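Dihydropyrimidinase (Brevibacillus agri, PDB 3SFW) hydrolyses cyclic amide bonds, reversibly opening the dihydropyrimidine ring to an N-carbamoyl-beta-amino acid at a pair of zinc ions. Local coordinates at residues A[308-313]-A[369-374]; A[379-384]-A[388-393]. All coordinates share one frame; numbering follows the deposited sequence.

Contact 1: A[308-313]-A[369-374]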
ATOM      1  N   ILE A 308     -12.777   8.309   5.488  1.00  9.88           N
ATOM      2  CA  ILE A 308     -11.321   8.570   5.591  1.00  9.57           C
ATOM      3  C   ILE A 308     -11.034  10.070   5.915  1.00 10.53           C
ATOM      4  O   ILE A 308     -10.109  10.356   6.668  1.00 11.77           O
ATOM      5  CB  ILE A 308     -10.621   8.207   4.239  1.00 10.29           C
ATOM      6  CG1 ILE A 308     -10.713   6.686   4.032  1.00 10.92           C
ATOM      7  CG2 ILE A 308      -9.124   8.651   4.240  1.00 13.09           C
ATOM      8  CD1 ILE A 308     -10.519   6.187   2.573  1.00 12.04           C
ATOM      9  N   LEU A 309     -11.856  10.966   5.384  1.00 10.08           N
ATOM     10  CA  LEU A 309     -11.948  12.380   5.843  1.00 10.02           C
ATOM     11  C   LEU A 309     -13.253  12.550   6.581  1.00 11.34           C
ATOM     12  O   LEU A 309     -14.265  11.888   6.206  1.00 12.43           O
ATOM     13  CB  LEU A 309     -11.981  13.334   4.633  1.00  9.13           C
ATOM     14  CG  LEU A 309     -10.662  13.242   3.816  1.00 10.62           C
ATOM     15  CD1 LEU A 309     -10.836  14.182   2.615  1.00 11.24           C
ATOM     16  CD2 LEU A 309      -9.403  13.676   4.661  1.00 12.71           C
ATOM     17  N   GLN A 310     -13.229  13.312   7.680  1.00  9.02           N
ATOM     18  CA  GLN A 310     -14.416  13.355   8.597  1.00 10.73           C
ATOM     19  C   GLN A 310     -15.188  14.685   8.591  1.00 11.27           C
ATOM     20  O   GLN A 310     -16.333  14.737   9.053  1.00 10.79           O
ATOM     21  CB  GLN A 310     -14.019  13.006  10.036  1.00 12.51           C
ATOM     22  CG  GLN A 310     -13.502  11.561  10.220  1.00 14.03           C
ATOM     23  CD  GLN A 310     -12.088  11.381   9.636  1.00 14.07           C
ATOM     24  OE1 GLN A 310     -11.795  10.387   8.940  1.00 18.07           O
ATOM     25  NE2 GLN A 310     -11.244  12.351   9.857  1.00  8.58           N
ATOM     26  N   THR A 311     -14.573  15.758   8.096  1.00  9.60           N
ATOM     27  CA  THR A 311     -15.173  17.110   8.243  1.00  9.35           C
ATOM     28  C   THR A 311     -14.938  17.965   6.993  1.00  6.75           C
ATOM     29  O   THR A 311     -14.017  17.720   6.188  1.00  8.65           O
ATOM     30  CB  THR A 311     -14.560  17.911   9.424  1.00  9.46           C
ATOM     31  OG1 THR A 311     -13.142  18.086   9.163  1.00 11.19           O
ATOM     32  CG2 THR A 311     -14.771  17.159  10.755  1.00 11.10           C
ATOM     33  N   VAL A 312     -15.768  19.004   6.864  1.00  8.23           N
ATOM     34  CA  VAL A 312     -15.518  20.033   5.829  1.00  9.79           C
ATOM     35  C   VAL A 312     -15.521  21.398   6.504  1.00 11.72           C
ATOM     36  O   VAL A 312     -16.501  21.785   7.173  1.00 11.41           O
ATOM     37  CB  VAL A 312     -16.582  20.010   4.718  1.00 10.18           C
ATOM     38  CG1 VAL A 312     -16.338  21.214   3.727  1.00 10.37           C
ATOM     39  CG2 VAL A 312     -16.544  18.695   3.958  1.00 10.85           C
ATOM     40  N   GLY A 313     -14.407  22.110   6.367  1.00  9.81           N
ATOM     41  CA  GLY A 313     -14.329  23.477   6.843  1.00 12.31           C
ATOM     42  C   GLY A 313     -14.140  24.382   5.632  1.00 12.58           C
ATOM     43  O   GLY A 313     -13.899  23.894   4.525  1.00  9.94           O
ATOM     44  N   SER A 369     -21.336  19.391  10.558  1.00  8.92           N
ATOM     45  CA  SER A 369     -21.846  19.802  11.851  1.00 12.02           C
ATOM     46  C   SER A 369     -21.476  18.807  12.978  1.00 10.99           C
ATOM     47  O   SER A 369     -20.657  19.126  13.875  1.00 11.33           O
ATOM     48  CB  SER A 369     -23.367  19.963  11.764  1.00 14.46           C
ATOM     49  OG  SER A 369     -23.837  20.495  12.948  1.00 15.36           O
ATOM     50  N   THR A 370     -22.018  17.607  12.925  1.00  9.91           N
ATOM     51  CA  THR A 370     -21.936  16.733  14.123  1.00 11.47           C
ATOM     52  C   THR A 370     -20.522  16.229  14.398  1.00 12.04           C
ATOM     53  O   THR A 370     -20.011  16.319  15.531  1.00 10.10           O
ATOM     54  CB  THR A 370     -22.855  15.526  13.950  1.00 11.76           C
ATOM     55  OG1 THR A 370     -24.162  15.965  13.541  1.00 10.35           O
ATOM     56  CG2 THR A 370     -22.910  14.665  15.260  1.00 12.80           C
ATOM     57  N   LYS A 371     -19.845  15.727  13.364  1.00 10.99           N
ATOM     58  CA  LYS A 371     -18.465  15.224  13.560  1.00  9.41           C
ATOM     59  C   LYS A 371     -17.488  16.383  13.911  1.00 10.50           C
ATOM     60  O   LYS A 371     -16.482  16.205  14.618  1.00  9.90           O
ATOM     61  CB  LYS A 371     -17.993  14.413  12.331  1.00 11.27           C
ATOM     62  CG  LYS A 371     -16.784  13.503  12.605  1.00 13.59           C
ATOM     63  CD  LYS A 371     -17.062  12.530  13.809  1.00 13.20           C
ATOM     64  CE  LYS A 371     -18.295  11.647  13.694  1.00 20.62           C
ATOM     65  NZ  LYS A 371     -18.326  10.906  12.391  1.00 23.44           N
ATOM     66  N   VAL A 372     -17.801  17.565  13.417  1.00 10.80           N
ATOM     67  CA  VAL A 372     -17.009  18.740  13.759  1.00  9.69           C
ATOM     68  C   VAL A 372     -17.197  19.053  15.264  1.00 11.50           C
ATOM     69  O   VAL A 372     -16.219  19.223  15.982  1.00 10.86           O
ATOM     70  CB  VAL A 372     -17.521  19.990  12.986  1.00  9.11           C
ATOM     71  CG1 VAL A 372     -16.721  21.251  13.425  1.00  8.95           C
ATOM     72  CG2 VAL A 372     -17.407  19.782  11.436  1.00  8.90           C
ATOM     73  N   ALA A 373     -18.444  19.012  15.771  1.00  9.37           N
ATOM     74  CA  ALA A 373     -18.642  19.270  17.218  1.00 10.24           C
ATOM     75  C   ALA A 373     -17.892  18.234  18.056  1.00 13.53           C
ATOM     76  O   ALA A 373     -17.307  18.547  19.083  1.00 12.00           O
ATOM     77  CB  ALA A 373     -20.165  19.232  17.582  1.00  9.89           C
ATOM     78  N   LYS A 374     -17.936  16.988  17.620  1.00 10.83           N
ATOM     79  CA  LYS A 374     -17.341  15.917  18.385  1.00 11.12           C
ATOM     80  C   LYS A 374     -15.774  16.022  18.440  1.00 10.55           C
ATOM     81  O   LYS A 374     -15.160  15.939  19.513  1.00 11.97           O
ATOM     82  CB  LYS A 374     -17.779  14.589  17.770  1.00 12.77           C
ATOM     83  CG  LYS A 374     -19.251  14.262  18.138  1.00 13.35           C
ATOM     84  CD  LYS A 374     -19.756  13.093  17.337  1.00 18.94           C
ATOM     85  CE  LYS A 374     -21.148  12.658  17.893  1.00 22.28           C
ATOM     86  NZ  LYS A 374     -21.483  11.424  17.136  1.00 30.50           N
TER
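Thr311 and Val372 mark the closest approach of the two backbones, with 6.0 Å between Thr311 CA and Val372 CA, short enough for the methyl groups of the short strand 311-312 and of helix 361-376 to touch directly. The contact is small, burying 171 Å² in all, and is carried mainly by methyl and methylene groups, with one carbonyl oxygen against a methylene. Thr311 CG2 meets Val372 CG2 at 3.8 Å, and the two side chains cross at about a right angle. The branching of Thr311 is what sorts its two ends: OG1 sits between the backbone N and the carbonyl carbon (chi1 61°) and is hydrogen-bonded to Tyr236 OH, while CG2 is left to face the helix. Lys371, the residue before Val372 on the helix, extends the patch to Gln310: Lys371 CG lies 3.8 Å from Gln310 CB, and Lys371 CB is 3.7 Å from Gln310 O. Here the lysine contributes its aliphatic base. With CG anti to the backbone N (chi1 -162°), its first methylenes reach the loop residue, and bends at the three following torsions curl the chain so that NZ forms a salt bridge with Asp366, on the same helix. Val372 also packs on Ile55 and Pro57, so one helix covers both strand 311-312 and strand 49-59. The side chain of Thr311 is about 12 Å from a zinc ion, and its strand leads to the zinc ligand Asp315. This is helix-on-strand packing at the wall of the TIM barrel of the amidohydrolase family.

Contact 2: A[379-384]-A[388-393]; sequences FPQKGT and GSDADI
Pro380 and Ser389 meet at one end of an irregular connection, residues 379-384 and 388-393, that runs from helix 361-376 to strand 393-403 and is fastened by a salt-bridge network of Lys382, Asp390 and Asp392. Pro380, preceded by a cis peptide bond, accepts a hydrogen bond at O from Ser389 OG (2.8 Å), which approaches tilted 23° from the carbonyl plane. At Gln381 the backbone does the holding: Asp390 N donates to Gln381 O at 2.9 Å, in the carbonyl plane. The aliphatic part of Gln381 lies against the carboxylate of Asp390, with Gln381 CG 3.3 Å from Asp390 OD2. Lys382 starts away from the other segment, but a bend at chi2 (-54°) brings its amine between the two aspartates. Asp390 OD2 receives Lys382 NZ at 2.8 Å on its anti lone pair, the one away from the other oxygen; Asp392 OD2, equally close, is met on the syn side, 20° out of the carboxylate plane. Asp119 is a third acidic partner of NZ, and Asp392 OD1 is hydrogen-bonded to Arg433 N. A methionine in place of Lys382 would probably leave the carboxylates of Asp390, Asp392 and Asp119 close together without the cation they share. Thr384 turns its methyl CG2 to Ser389, while OG1 is hydrogen-bonded to Asp15 OD1 of the second subunit. A bridging water links its carbonyl to the other segment: water 3 donates to Thr384 O at 2.7 Å and to Asp390 O at 2.8 Å.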
ATOM      1  N   PHE A 379     -19.692  18.965  21.560  1.00 12.56           N
ATOM      2  CA  PHE A 379     -20.853  18.063  21.432  1.00 11.73           C
ATOM      3  C   PHE A 379     -21.202  17.593  22.856  1.00 14.61           C
ATOM      4  O   PHE A 379     -20.303  17.280  23.628  1.00 15.81           O
ATOM      5  CB  PHE A 379     -20.476  16.836  20.579  1.00 12.38           C
ATOM      6  CG  PHE A 379     -21.657  15.954  20.242  1.00 16.71           C
ATOM      7  CD1 PHE A 379     -21.921  14.807  20.985  1.00 19.71           C
ATOM      8  CD2 PHE A 379     -22.522  16.318  19.208  1.00 18.10           C
ATOM      9  CE1 PHE A 379     -23.066  14.013  20.683  1.00 20.32           C
ATOM     10  CE2 PHE A 379     -23.633  15.562  18.939  1.00 21.85           C
ATOM     11  CZ  PHE A 379     -23.887  14.401  19.656  1.00 20.73           C
ATOM     12  N   PRO A 380     -22.496  17.476  23.188  1.00 15.94           N
ATOM     13  CA  PRO A 380     -23.656  17.621  22.327  1.00 16.36           C
ATOM     14  C   PRO A 380     -24.302  18.995  22.452  1.00 11.75           C
ATOM     15  O   PRO A 380     -25.389  19.169  21.935  1.00 14.30           O
ATOM     16  CB  PRO A 380     -24.659  16.581  22.903  1.00 18.16           C
ATOM     17  CG  PRO A 380     -24.347  16.564  24.378  1.00 20.62           C
ATOM     18  CD  PRO A 380     -22.834  16.824  24.480  1.00 19.49           C
ATOM     19  N   GLN A 381     -23.650  19.960  23.100  1.00 11.64           N
ATOM     20  CA  GLN A 381     -24.225  21.334  23.143  1.00 14.69           C
ATOM     21  C   GLN A 381     -24.540  21.813  21.703  1.00 16.47           C
ATOM     22  O   GLN A 381     -25.625  22.384  21.425  1.00 14.77           O
ATOM     23  CB  GLN A 381     -23.242  22.350  23.795  1.00 18.00           C
ATOM     24  CG  GLN A 381     -23.793  23.794  23.729  1.00 19.28           C
ATOM     25  CD  GLN A 381     -22.810  24.912  24.176  1.00 21.43           C
ATOM     26  OE1 GLN A 381     -23.123  26.095  24.054  1.00 23.32           O
ATOM     27  NE2 GLN A 381     -21.638  24.540  24.650  1.00 19.73           N
ATOM     28  N   LYS A 382     -23.581  21.577  20.816  1.00 12.88           N
ATOM     29  CA  LYS A 382     -23.697  21.932  19.384  1.00  9.87           C
ATOM     30  C   LYS A 382     -23.649  20.666  18.521  1.00 11.99           C
ATOM     31  O   LYS A 382     -23.176  19.593  18.978  1.00 11.64           O
ATOM     32  CB  LYS A 382     -22.511  22.789  18.957  1.00 11.73           C
ATOM     33  CG  LYS A 382     -22.238  24.094  19.770  1.00 12.09           C
ATOM     34  CD  LYS A 382     -23.485  24.947  19.813  1.00 11.46           C
ATOM     35  CE  LYS A 382     -23.079  26.408  20.215  1.00 10.12           C
ATOM     36  NZ  LYS A 382     -24.335  27.213  20.313  1.00 11.37           N
ATOM     37  N   GLY A 383     -24.173  20.770  17.306  1.00 10.09           N
ATOM     38  CA  GLY A 383     -23.835  19.803  16.257  1.00 10.90           C
ATOM     39  C   GLY A 383     -24.955  18.808  16.039  1.00 11.92           C
ATOM     40  O   GLY A 383     -24.796  17.853  15.318  1.00 15.12           O
ATOM     41  N   THR A 384     -26.063  18.984  16.741  1.00 10.40           N
ATOM     42  CA  THR A 384     -27.192  18.067  16.499  1.00 11.74           C
ATOM     43  C   THR A 384     -28.557  18.724  16.738  1.00 13.86           C
ATOM     44  O   THR A 384     -28.654  19.915  17.138  1.00 13.82           O
ATOM     45  CB  THR A 384     -27.061  16.807  17.362  1.00 16.24           C
ATOM     46  OG1 THR A 384     -27.974  15.779  16.888  1.00 18.50           O
ATOM     47  CG2 THR A 384     -27.277  17.168  18.856  1.00 15.26           C
ATOM     48  N   GLY A 388     -32.047  18.876  24.832  1.00 13.37           N
ATOM     49  CA  GLY A 388     -30.918  19.372  25.604  1.00 14.12           C
ATOM     50  C   GLY A 388     -29.812  20.102  24.821  1.00 13.39           C
ATOM     51  O   GLY A 388     -28.968  20.756  25.421  1.00 17.53           O
ATOM     52  N   SER A 389     -29.853  20.011  23.502  1.00 14.85           N
ATOM     53  CA  SER A 389     -28.897  20.707  22.631  1.00 15.69           C
ATOM     54  C   SER A 389     -29.320  22.169  22.449  1.00 12.62           C
ATOM     55  O   SER A 389     -30.495  22.509  22.586  1.00 12.96           O
ATOM     56  CB  SER A 389     -28.795  19.954  21.298  1.00 22.81           C
ATOM     57  OG  SER A 389     -28.160  18.674  21.583  1.00 27.36           O
ATOM     58  N   ASP A 390     -28.344  23.039  22.238  1.00 12.51           N
ATOM     59  CA  ASP A 390     -28.679  24.438  21.862  1.00  9.83           C
ATOM     60  C   ASP A 390     -29.535  24.372  20.598  1.00 11.82           C
ATOM     61  O   ASP A 390     -29.284  23.565  19.691  1.00 12.73           O
ATOM     62  CB  ASP A 390     -27.397  25.217  21.555  1.00 11.84           C
ATOM     63  CG  ASP A 390     -26.654  25.663  22.794  1.00 16.95           C
ATOM     64  OD1 ASP A 390     -27.076  25.321  23.936  1.00 14.71           O
ATOM     65  OD2 ASP A 390     -25.570  26.295  22.630  1.00 14.60           O
ATOM     66  N   ALA A 391     -30.531  25.255  20.516  1.00 10.19           N
ATOM     67  CA  ALA A 391     -31.435  25.269  19.408  1.00 12.84           C
ATOM     68  C   ALA A 391     -30.749  26.035  18.269  1.00 14.43           C
ATOM     69  O   ALA A 391     -31.096  27.180  17.990  1.00 12.79           O
ATOM     70  CB  ALA A 391     -32.741  25.979  19.845  1.00 13.13           C
ATOM     71  N   ASP A 392     -29.796  25.374  17.621  1.00 10.24           N
ATOM     72  CA  ASP A 392     -29.008  25.964  16.534  1.00 10.88           C
ATOM     73  C   ASP A 392     -29.427  25.169  15.300  1.00 10.48           C
ATOM     74  O   ASP A 392     -29.054  23.974  15.131  1.00 13.11           O
ATOM     75  CB  ASP A 392     -27.499  25.745  16.773  1.00 10.24           C
ATOM     76  CG  ASP A 392     -26.903  26.661  17.839  1.00 11.50           C
ATOM     77  OD1 ASP A 392     -27.650  27.200  18.709  1.00 11.37           O
ATOM     78  OD2 ASP A 392     -25.653  26.723  17.864  1.00 10.82           O
ATOM     79  N   ILE A 393     -30.375  25.726  14.557  1.00 11.87           N
ATOM     80  CA  ILE A 393     -31.121  24.967  13.591  1.00 11.53           C
ATOM     81  C   ILE A 393     -31.245  25.775  12.298  1.00 12.54           C
ATOM     82  O   ILE A 393     -31.468  26.988  12.329  1.00 12.10           O
ATOM     83  CB  ILE A 393     -32.543  24.660  14.154  1.00 11.12           C
ATOM     84  CG1 ILE A 393     -32.400  23.768  15.384  1.00 14.35           C
ATOM     85  CG2 ILE A 393     -33.468  23.966  13.033  1.00 11.66           C
ATOM     86  CD1 ILE A 393     -33.709  23.573  16.149  1.00 13.86           C
TER
HETATM   87  O   HOH W   1     -26.917  22.441  18.877  1.00 21.46           O
HETATM   88  O   HOH W   2     -27.251  22.293  16.231  1.00 13.80           O
HETATM   89  O   HOH W   3     -30.384  21.168  18.719  1.00 36.12           O

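Overall arrangement
Contact 1 lies deeper, its centre about 9 Å from that of the chain against about 18 Å for contact 2, yet most touching residues of contact 2 are also buried. Their chemistry differs: contact 1 sets a helix against a barrel strand mainly through methyl and methylene groups, whereas contact 2 ties two loop pieces with charges, backbone bonds and waters. Contact 2 follows contact 1 along the chain, in the loop after helix 361-376, the helix of contact 1, and their centres are about 15 Å apart. Thr370 OG1 and Gly383 O, 2.7 Å apart, probably share a hydrogen bond, and Lys374 and Phe379 form a cation-pi pair. Both contacts also touch the second subunit.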